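Local structure of putative aspartyl-tRNA synthetase (6OD8) at residues Val375-Ile378 with Ser379-Val382. The protein probably attaches L-aspartate to its cognate tRNA at the expense of ATP, as a class II aminoacyl-tRNA synthetase. Sequence-based numbering, arbitrary orientation.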
ATOM      1  N   VAL A 375      -8.821  36.383   9.934  1.00 26.26           N
ATOM      2  CA  VAL A 375      -7.868  35.412   9.409  1.00 26.82           C
ATOM      3  C   VAL A 375      -7.585  35.736   7.948  1.00 25.90           C
ATOM      4  O   VAL A 375      -8.499  36.071   7.179  1.00 26.69           O
ATOM      5  CB  VAL A 375      -8.441  33.993   9.579  1.00 24.71           C
ATOM      6  CG1 VAL A 375      -7.621  32.947   8.839  1.00 20.79           C
ATOM      7  CG2 VAL A 375      -8.539  33.642  11.066  1.00 21.98           C
ATOM      8  N   GLY A 376      -6.316  35.654   7.555  1.00 22.77           N
ATOM      9  CA  GLY A 376      -5.959  35.940   6.177  1.00 23.21           C
ATOM     10  C   GLY A 376      -6.367  34.808   5.248  1.00 21.05           C
ATOM     11  O   GLY A 376      -6.648  33.704   5.681  1.00 22.21           O
ATOM     12  N   VAL A 377      -6.442  35.107   3.952  1.00 24.43           N
ATOM     13  CA  VAL A 377      -6.781  34.121   2.923  1.00 22.02           C
ATOM     14  C   VAL A 377      -5.756  34.251   1.804  1.00 25.54           C
ATOM     15  O   VAL A 377      -5.795  35.217   1.036  1.00 29.28           O
ATOM     16  CB  VAL A 377      -8.202  34.298   2.373  1.00 23.29           C
ATOM     17  CG1 VAL A 377      -8.537  33.155   1.412  1.00 24.74           C
ATOM     18  CG2 VAL A 377      -9.234  34.394   3.499  1.00 28.71           C
ATOM     19  N   ILE A 378      -4.866  33.259   1.689  1.00 20.30           N
ATOM     20  CA  ILE A 378      -3.699  33.372   0.809  1.00 29.77           C
ATOM     21  C   ILE A 378      -4.121  33.511  -0.651  1.00 35.65           C
ATOM     22  O   ILE A 378      -3.627  34.381  -1.378  1.00 33.77           O
ATOM     23  CB  ILE A 378      -2.766  32.166   1.016  1.00 24.72           C
ATOM     24  CG1 ILE A 378      -2.244  32.174   2.454  1.00 23.53           C
ATOM     25  CG2 ILE A 378      -1.644  32.153  -0.034  1.00 25.76           C
ATOM     26  CD1 ILE A 378      -1.575  30.917   2.917  1.00 24.09           C
ATOM     27  N   SER A 379      -5.051  32.668  -1.100  1.00 36.06           N
ATOM     28  CA  SER A 379      -5.413  32.651  -2.513  1.00 32.74           C
ATOM     29  C   SER A 379      -6.196  33.882  -2.939  1.00 40.34           C
ATOM     30  O   SER A 379      -6.376  34.095  -4.145  1.00 37.35           O
ATOM     31  CB  SER A 379      -6.218  31.385  -2.829  1.00 35.73           C
ATOM     32  OG  SER A 379      -7.479  31.417  -2.181  1.00 40.54           O
ATOM     33  N   GLU A 380      -6.657  34.702  -1.994  1.00 36.92           N
ATOM     34  CA  GLU A 380      -7.374  35.922  -2.320  1.00 37.26           C
ATOM     35  C   GLU A 380      -6.600  37.177  -1.950  1.00 36.23           C
ATOM     36  O   GLU A 380      -7.137  38.275  -2.067  1.00 32.12           O
ATOM     37  CB  GLU A 380      -8.738  35.928  -1.634  1.00 37.69           C
ATOM     38  CG  GLU A 380      -9.614  34.760  -2.028  1.00 40.99           C
ATOM     39  CD  GLU A 380     -10.897  34.744  -1.243  1.00 46.37           C
ATOM     40  OE1 GLU A 380     -11.108  35.693  -0.467  1.00 53.32           O
ATOM     41  OE2 GLU A 380     -11.687  33.790  -1.391  1.00 52.98           O
ATOM     42  N   GLY A 381      -5.349  37.043  -1.518  1.00 33.36           N
ATOM     43  CA  GLY A 381      -4.569  38.214  -1.172  1.00 29.50           C
ATOM     44  C   GLY A 381      -5.033  38.924   0.073  1.00 32.97           C
ATOM     45  O   GLY A 381      -4.745  40.118   0.245  1.00 30.91           O
ATOM     46  N   VAL A 382      -5.759  38.237   0.950  1.00 29.19           N
ATOM     47  CA  VAL A 382      -6.272  38.856   2.168  1.00 30.85           C
ATOM     48  C   VAL A 382      -5.225  38.693   3.268  1.00 27.14           C
ATOM     49  O   VAL A 382      -4.943  37.575   3.718  1.00 28.99           O
ATOM     50  CB  VAL A 382      -7.625  38.272   2.590  1.00 36.37           C
ATOM     51  CG1 VAL A 382      -8.145  39.013   3.864  1.00 27.15           C
ATOM     52  CG2 VAL A 382      -8.643  38.397   1.438  1.00 33.28           C
TER
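Val377 and Val382 are joined by two backbone hydrogen bonds, each residue using its N-H and its C=O, and the turn they close illustrates how a tight reversal can use one carbonyl twice. Val377 N donates a hydrogen bond to Val382 O at 2.9 Å, and Val382 N donates one to Val377 O at 3.0 Å, which makes the two residues a hydrogen-bonded antiparallel pair. Val377 O also accepts from Glu380 N at 3.2 Å, and the two donors arrive from opposite faces of the carbonyl plane: Val382 N tilted 30° from it, Glu380 N 56° out of it. The next carbonyl along serves the turn too, Ile378 O taking Gly381 N at 3.2 Å in a nearly straight N-H approach from above its plane. Gly381 and Val382 together face Val377, the signature of a G1 beta bulge, and Gly381 has the positive phi that glycine adopts readily. The bulged turn continues strand 376-377, the outermost strand, within this chain, of the large mixed sheet in the class II synthetase region; backbone bonds from Gly376 and Ile378 to Val392 join it to strand 391-392. Among the side chains, Val377 and Glu380 run side by side in the same direction. Val377 places CG1 anti to its N (chi1 -174°), and that methyl lies 3.9 Å from Glu380 CD, against the Glu380 chain, extended beyond CG; Met395 touches both residues. Val377 CB and Val382 CB lie 4.0 Å apart, an apolar contact to one side of the paired N-H and C=O groups. Ser379 turns its hydroxyl elsewhere, OG being hydrogen-bonded to His393 O, while Ile378 packs on Tyr68 of the second subunit.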